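Uncharacterized protein, DUF633, LMOf2365_1472 (Listeria monocytogenes str. 4b F2365, PDB 3GNL) probably transfers a methyl group from S-adenosylmethionine to N1 of adenine 22 in tRNA. Local coordinates at residues Ile28-Ala33 with Ala50-Asp55; Gly56-Ala61 with Ile74-Gly79; Glu134-Asn139 with Val168-Gln173. All coordinates share one frame; numbering follows the deposited sequence. Where two conformers were deposited one is given.

Contact 1 (Ile28-Ala33 with Ala50-Asp55)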
# COMPACT_ATOMS: atom_id res chain seq x y z
N ILE A 28 3.85 -8.12 6.92
CA ILE A 28 2.99 -9.19 6.41
C ILE A 28 3.36 -9.54 4.98
O ILE A 28 3.33 -8.66 4.11
CB ILE A 28 1.56 -8.73 6.47
CG1 ILE A 28 1.27 -8.19 7.87
CG2 ILE A 28 0.64 -9.88 6.03
CD1 ILE A 28 1.38 -9.27 9.06
N GLY A 29 3.64 -10.80 4.70
CA GLY A 29 4.16 -11.14 3.38
C GLY A 29 5.51 -10.51 3.13
O GLY A 29 5.80 -9.98 2.03
N SER A 30 6.37 -10.58 4.13
CA SER A 30 7.66 -9.88 4.07
C SER A 30 8.52 -10.37 2.91
O SER A 30 8.62 -11.59 2.66
CB SER A 30 8.40 -10.19 5.37
OG SER A 30 9.56 -9.41 5.45
N ASP A 31 9.15 -9.44 2.21
CA ASP A 31 10.05 -9.78 1.13
C ASP A 31 11.39 -10.22 1.72
O ASP A 31 12.22 -9.35 2.00
CB ASP A 31 10.20 -8.55 0.23
CG ASP A 31 10.97 -8.84 -1.03
OD1 ASP A 31 11.54 -9.95 -1.17
OD2 ASP A 31 11.03 -7.93 -1.89
N HIS A 32 11.61 -11.53 1.92
CA HIS A 32 12.85 -12.05 2.53
C HIS A 32 13.23 -11.48 3.91
O HIS A 32 14.35 -11.68 4.37
CB HIS A 32 14.04 -11.91 1.60
CG HIS A 32 13.93 -12.72 0.33
ND1 HIS A 32 13.03 -12.43 -0.66
CD2 HIS A 32 14.64 -13.79 -0.10
CE1 HIS A 32 13.16 -13.31 -1.65
NE2 HIS A 32 14.15 -14.13 -1.34
N ALA A 33 12.27 -10.85 4.60
CA ALA A 33 12.54 -10.16 5.86
C ALA A 33 13.60 -9.07 5.66
O ALA A 33 14.21 -8.67 6.67
CB ALA A 33 12.99 -11.17 6.93
N ALA A 50 8.06 -11.24 10.95
CA ALA A 50 8.01 -11.37 9.49
C ALA A 50 7.04 -12.48 9.15
O ALA A 50 7.33 -13.66 9.39
CB ALA A 50 9.40 -11.63 8.95
N GLY A 51 5.89 -12.12 8.58
CA GLY A 51 4.86 -13.13 8.24
C GLY A 51 5.01 -13.67 6.83
O GLY A 51 5.37 -12.96 5.92
N GLU A 52 4.75 -14.96 6.62
CA GLU A 52 4.78 -15.55 5.30
C GLU A 52 3.67 -16.57 5.24
O GLU A 52 3.35 -17.16 6.26
CB GLU A 52 6.12 -16.24 4.98
CG GLU A 52 7.34 -15.33 5.19
CD GLU A 52 7.45 -14.27 4.15
OE1 GLU A 52 6.68 -14.28 3.16
OE2 GLU A 52 8.33 -13.39 4.33
N VAL A 53 3.08 -16.78 4.06
CA VAL A 53 1.98 -17.74 3.96
C VAL A 53 2.39 -19.11 3.42
O VAL A 53 1.76 -20.11 3.77
CB VAL A 53 0.72 -17.11 3.30
CG1 VAL A 53 0.98 -16.80 1.85
CG2 VAL A 53 -0.49 -18.03 3.43
N VAL A 54 3.45 -19.21 2.64
CA VAL A 54 3.87 -20.49 2.04
C VAL A 54 5.39 -20.79 2.19
O VAL A 54 6.17 -19.89 2.54
CB VAL A 54 3.41 -20.59 0.57
CG1 VAL A 54 1.87 -20.60 0.53
CG2 VAL A 54 3.99 -19.45 -0.27
N ASP A 55 5.82 -22.01 1.86
CA ASP A 55 7.20 -22.48 2.16
C ASP A 55 8.43 -21.76 1.67
O ASP A 55 9.35 -21.51 2.49
CB ASP A 55 7.33 -24.00 1.87
CG ASP A 55 6.76 -24.83 2.99
OD1 ASP A 55 6.48 -24.22 4.02
OD2 ASP A 55 6.60 -26.07 2.88

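Contact 2 (Gly56-Ala61 with Ile74-Gly79)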
# COMPACT_ATOMS: atom_id res chain seq x y z
N GLY A 56 8.49 -21.49 0.37
CA GLY A 56 9.63 -20.85 -0.26
C GLY A 56 9.93 -19.57 0.50
O GLY A 56 10.97 -19.45 1.12
N PRO A 57 8.97 -18.64 0.51
CA PRO A 57 9.22 -17.37 1.24
C PRO A 57 9.39 -17.50 2.76
O PRO A 57 10.11 -16.72 3.40
CB PRO A 57 8.00 -16.53 0.89
CG PRO A 57 7.55 -17.07 -0.48
CD PRO A 57 7.73 -18.56 -0.30
N PHE A 58 8.75 -18.45 3.41
CA PHE A 58 8.94 -18.62 4.84
C PHE A 58 10.42 -19.01 5.06
O PHE A 58 11.11 -18.39 5.88
CB PHE A 58 7.98 -19.71 5.38
CG PHE A 58 8.19 -20.06 6.82
CD1 PHE A 58 7.96 -19.15 7.82
CD2 PHE A 58 8.57 -21.36 7.18
CE1 PHE A 58 8.14 -19.43 9.14
CE2 PHE A 58 8.76 -21.68 8.53
CZ PHE A 58 8.56 -20.71 9.52
N GLN A 59 10.92 -19.99 4.30
CA GLN A 59 12.33 -20.39 4.44
C GLN A 59 13.36 -19.34 4.09
O GLN A 59 14.37 -19.20 4.80
CB GLN A 59 12.61 -21.65 3.63
CG GLN A 59 12.34 -22.80 4.50
CD GLN A 59 11.37 -23.72 3.95
OE1 GLN A 59 11.69 -24.53 3.07
NE2 GLN A 59 10.15 -23.66 4.48
N SER A 60 13.11 -18.59 3.03
CA SER A 60 13.98 -17.50 2.59
C SER A 60 14.06 -16.45 3.70
O SER A 60 15.14 -15.89 3.98
CB SER A 60 13.40 -16.89 1.33
OG SER A 60 13.74 -17.63 0.17
N ALA A 61 12.91 -16.15 4.33
CA ALA A 61 12.91 -15.13 5.40
C ALA A 61 13.62 -15.62 6.65
O ALA A 61 14.40 -14.86 7.25
CB ALA A 61 11.50 -14.66 5.72
N ILE A 74 13.70 -10.78 15.75
CA ILE A 74 12.76 -11.00 14.65
C ILE A 74 12.25 -12.42 14.64
O ILE A 74 13.05 -13.39 14.57
CB ILE A 74 13.36 -10.67 13.29
CG1 ILE A 74 13.94 -9.23 13.30
CG2 ILE A 74 12.31 -10.88 12.20
CD1 ILE A 74 14.68 -8.92 12.06
N ASP A 75 10.94 -12.53 14.74
CA ASP A 75 10.26 -13.80 14.69
C ASP A 75 9.73 -13.96 13.28
O ASP A 75 9.01 -13.09 12.77
CB ASP A 75 9.05 -13.82 15.64
CG ASP A 75 9.43 -13.90 17.14
OD1 ASP A 75 10.60 -14.26 17.48
OD2 ASP A 75 8.54 -13.60 17.98
N VAL A 76 10.10 -15.04 12.63
CA VAL A 76 9.52 -15.38 11.35
C VAL A 76 8.42 -16.38 11.60
O VAL A 76 8.64 -17.44 12.21
CB VAL A 76 10.55 -15.93 10.36
CG1 VAL A 76 9.92 -16.22 8.98
CG2 VAL A 76 11.73 -14.96 10.25
N ARG A 77 7.22 -16.05 11.13
CA ARG A 77 6.06 -16.87 11.36
C ARG A 77 5.27 -17.20 10.09
O ARG A 77 5.10 -16.33 9.21
CB ARG A 77 5.14 -16.15 12.32
CG ARG A 77 5.76 -15.93 13.71
CD ARG A 77 4.80 -15.25 14.66
NE ARG A 77 5.48 -14.74 15.86
CZ ARG A 77 4.88 -14.04 16.83
NH1 ARG A 77 3.58 -13.70 16.75
NH2 ARG A 77 5.58 -13.62 17.88
N LYS A 78 4.82 -18.44 9.98
CA LYS A 78 3.95 -18.89 8.89
C LYS A 78 2.47 -18.69 9.26
O LYS A 78 2.00 -19.15 10.31
CB LYS A 78 4.24 -20.34 8.53
CG LYS A 78 3.36 -20.87 7.38
CD LYS A 78 4.18 -21.55 6.28
CE LYS A 78 4.57 -22.98 6.65
NZ LYS A 78 4.99 -23.82 5.47
N GLY A 79 1.74 -18.00 8.38
CA GLY A 79 0.34 -17.73 8.58
C GLY A 79 -0.23 -16.91 7.44
O GLY A 79 0.50 -16.22 6.71

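Contact 3 (Glu134-Asn139 with Val168-Gln173)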
# COMPACT_ATOMS: atom_id res chain seq x y z
N GLU A 134 -10.62 3.78 0.55
CA GLU A 134 -12.01 3.54 0.94
C GLU A 134 -12.05 2.86 2.28
O GLU A 134 -12.85 3.28 3.13
CB GLU A 134 -12.78 2.71 -0.10
CG GLU A 134 -14.26 2.73 0.18
CD GLU A 134 -15.06 2.30 -1.00
OE1 GLU A 134 -14.74 1.23 -1.58
OE2 GLU A 134 -15.99 3.06 -1.34
N TRP A 135 -11.21 1.84 2.47
CA TRP A 135 -11.13 1.17 3.76
C TRP A 135 -10.83 2.19 4.84
O TRP A 135 -11.40 2.12 5.94
CB TRP A 135 -10.05 0.09 3.68
CG TRP A 135 -9.89 -0.67 5.02
CD1 TRP A 135 -10.55 -1.78 5.40
CD2 TRP A 135 -9.02 -0.30 6.08
NE1 TRP A 135 -10.14 -2.14 6.68
CE2 TRP A 135 -9.23 -1.22 7.13
CE3 TRP A 135 -8.12 0.76 6.26
CZ2 TRP A 135 -8.52 -1.15 8.36
CZ3 TRP A 135 -7.41 0.83 7.48
CH2 TRP A 135 -7.62 -0.13 8.50
N SER A 136 -9.91 3.11 4.59
CA SER A 136 -9.53 4.11 5.58
C SER A 136 -10.75 4.94 6.01
O SER A 136 -10.95 5.18 7.21
CB SER A 136 -8.39 4.96 5.00
OG SER A 136 -8.56 6.35 5.17
N GLU A 137 -11.57 5.33 5.06
CA GLU A 137 -12.79 6.05 5.36
C GLU A 137 -13.78 5.18 6.13
O GLU A 137 -14.32 5.67 7.14
CB GLU A 137 -13.42 6.48 4.03
CG GLU A 137 -14.76 7.16 4.18
CD GLU A 137 -15.18 7.80 2.88
OE1 GLU A 137 -15.87 7.08 2.09
OE2 GLU A 137 -14.90 9.00 2.65
N GLN A 138 -14.04 3.94 5.70
CA GLN A 138 -15.01 3.04 6.37
C GLN A 138 -14.60 2.69 7.78
O GLN A 138 -15.46 2.46 8.64
CB GLN A 138 -15.26 1.74 5.62
CG GLN A 138 -16.06 1.88 4.35
CD GLN A 138 -16.06 0.60 3.56
OE1 GLN A 138 -15.45 -0.40 3.97
NE2 GLN A 138 -16.73 0.61 2.40
N ASN A 139 -13.30 2.66 8.04
CA ASN A 139 -12.84 2.25 9.37
C ASN A 139 -12.23 3.38 10.21
O ASN A 139 -11.66 3.12 11.27
CB ASN A 139 -11.90 1.07 9.21
CG ASN A 139 -12.61 -0.15 8.69
OD1 ASN A 139 -13.17 -0.91 9.47
ND2 ASN A 139 -12.62 -0.34 7.35
N VAL A 168 -13.38 9.86 9.56
CA VAL A 168 -12.58 10.15 8.38
C VAL A 168 -13.53 10.20 7.20
O VAL A 168 -14.31 9.27 6.97
CB VAL A 168 -11.50 9.08 8.22
CG1 VAL A 168 -10.68 9.31 6.95
CG2 VAL A 168 -10.53 9.12 9.43
N THR A 169 -13.45 11.33 6.50
CA THR A 169 -14.34 11.57 5.33
C THR A 169 -13.53 12.15 4.18
O THR A 169 -13.04 13.29 4.27
CB THR A 169 -15.51 12.55 5.69
OG1 THR A 169 -14.97 13.83 6.07
CG2 THR A 169 -16.38 11.98 6.82
N TRP A 170 -13.39 11.38 3.10
CA TRP A 170 -12.57 11.85 1.98
C TRP A 170 -13.45 12.42 0.88
O TRP A 170 -14.63 12.22 0.89
CB TRP A 170 -11.81 10.64 1.39
CG TRP A 170 -10.80 10.01 2.33
CD1 TRP A 170 -10.74 8.70 2.67
CD2 TRP A 170 -9.77 10.70 3.08
NE1 TRP A 170 -9.69 8.50 3.57
CE2 TRP A 170 -9.10 9.69 3.85
CE3 TRP A 170 -9.33 12.03 3.19
CZ2 TRP A 170 -8.01 9.99 4.71
CZ3 TRP A 170 -8.23 12.33 4.05
CH2 TRP A 170 -7.60 11.29 4.79
N THR A 171 -12.85 13.15 -0.05
CA THR A 171 -13.55 13.40 -1.31
C THR A 171 -13.25 12.23 -2.27
O THR A 171 -12.29 11.46 -2.06
CB THR A 171 -13.08 14.65 -1.97
OG1 THR A 171 -11.68 14.52 -2.32
CG2 THR A 171 -13.26 15.86 -1.10
N LYS A 172 -13.97 12.14 -3.36
CA LYS A 172 -13.71 11.05 -4.30
C LYS A 172 -12.31 11.23 -4.93
O LYS A 172 -11.65 10.23 -5.22
CB LYS A 172 -14.82 10.95 -5.37
CG LYS A 172 -15.02 12.15 -6.21
CD LYS A 172 -16.28 12.00 -7.15
CE LYS A 172 -16.46 13.33 -7.98
NZ LYS A 172 -17.24 13.22 -9.29
N GLN A 173 -11.88 12.47 -5.10
CA GLN A 173 -10.53 12.72 -5.62
C GLN A 173 -9.48 12.22 -4.62
O GLN A 173 -8.49 11.59 -5.00
CB GLN A 173 -10.29 14.20 -5.90
CG GLN A 173 -11.14 14.78 -7.05
CD GLN A 173 -12.52 15.28 -6.62
OE1 GLN A 173 -13.06 14.96 -5.54
NE2 GLN A 173 -13.13 16.07 -7.51

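Contact 1 (Ile28-Ala33 with Ala50-Asp55)
S30 meets the end of strand 45-52 through both its backbone and its side chain. Its N-H donates to G51 O (N to O 3.1 Å), almost in line with the carbonyl bond, while G29 N lies 3.0 Å from that same oxygen. The hydroxyl of S30 is turned anti to its own backbone N (chi1 -172°), which places OG beside the carbonyl carbon, where it is hydrogen-bonded to D27 OD2. The S30 CB is left against the A50 methyl, the two CB atoms 4.0 Å apart. A33 brings its CB to the same A50 CB at 4.1 Å, so three small side chains meet where the loop lies against the strand. The contact lies at the C-terminal ends of the first two parallel strands of a Rossmann-like sheet, which helix 34-41 connects. The turn after the first strand is the glycine-containing loop that, in relatives, wraps around S-adenosylmethionine, and the acid closing the second strand commonly reaches the ribose hydroxyls of the cofactor; E52 stands at that position and may do the same here. Its CG is anti to the carbonyl carbon, and chi2 (-72°) bends the chain and brings CD to the side of S30. OE2 comes to 2.5 Å from S30 O and 3.4 Å from S30 CB. The first spacing is so short for two oxygens that the E52 carboxyl group may be protonated and donate to S30 O. G29 suits the turn because its positive phi (64°) is easily adopted without a side chain. G51, also lacking one, lies close to the loop backbone. D31 and H32 direct their CB atoms away from the strand; H32 ND1 donates to D31 OD1 at 2.9 Å, nearly in the imidazole plane, and A33 occupies the N-cap position of helix 34-41.

Contact 2 (Gly56-Ala61 with Ile74-Gly79)
Helix 56-61 runs nearly antiparallel to strand 74-78, their short axes 167° apart in direction and 8.6 Å apart at closest approach. F58 reaches across to the strand. Its CG lies anti to the backbone N (chi1 174°), and the ring extends from the helix with its CD1-CE1 side leading. CE1 reaches V76 CG1 at 3.7 Å and approaches the strand backbone at K78 N, 3.6 Å away. K78 contributes its CB, which sits over one ring face, 4.1 Å from the centroid, in a CH-pi contact displaced toward the rim. The aliphatic root of this lysine can therefore pack on the aromatic ring, while its chain bends further out to bring NZ to D55 OD1; that ion pair is modelled implausibly short, so its detailed geometry is doubtful. One turn beyond F58, the A61 methyl meets V76 CG1 at 3.9 Å. Alanine suits the position because its short side chain lets helix and strand come close, and the branched valine suits its own: CG1 meets both the F58 ring and the A61 methyl, and CG2 lies near the A61 carbonyl. The CB of R77 is directed away from the helix; its NH2 bridges to D75 OD2 at 3.0 Å and its NH1 to D89. Helix packed back along the edge strand it leads to is the form of a beta-alpha-beta crossover, here joining strands 45-52 and 74-78 in the Rossmann-like sheet.

Contact 3 (Glu134-Asn139 with Val168-Gln173)
E137 sets CG anti to its backbone N (chi1 176°) and then runs extended, carrying its carboxylate from helix 129-139 to the 168-173 segment. There OE2 accepts W170 N at 2.9 Å, a straight bond (N-H...O 166°) met nearly along the C-O axis. The methylenes serve as well: CG passes V168 O at 3.5 Å, and CB lies 3.7 Å from W170 CD1. Glutamate suits this place because its length lets one residue pack along the chain and still accept a backbone N-H. In W170, chi1 sets CG anti to the carbonyl carbon, and with chi2 at 126° the NE1 edge faces S136. NE1 donates to S136 OG at 2.9 Å, with the oxygen in the ring plane. The small hydroxyl of serine fits this buried spot and is also hydrogen-bonded to W141 O. V168 CG1 sits over the rim of one indole face of W170, 3.3 Å above the plane. T171 then stands at the N-cap of helix 172-177. The pairing is a tertiary tie between a helix flanking the Rossmann-like sheet and the connection that leaves strand 154-163 for the C-terminal helices.

Contacts 1 and 2 are neighbours, their centres about 5 Å apart: contact 1 uses the end of strand 45-52, contact 2 the helix and strand that follow, and strands 45-52 and 74-78 are neighbours in one sheet. Contact 1 is buried and belongs to the probable cofactor end, where small residues, backbone bonding and one acid dominate. Contact 2, near the surface at the edge of the sheet, relies on aromatic and aliphatic packing; its lysine reaches D55 of the 50-55 segment. Contact 3 lies across the centre of the chain, about 29 Å from contact 1 and about 33 Å from contact 2 between centres. Partly buried, it joins helix to loop with two side-chain hydrogen bonds.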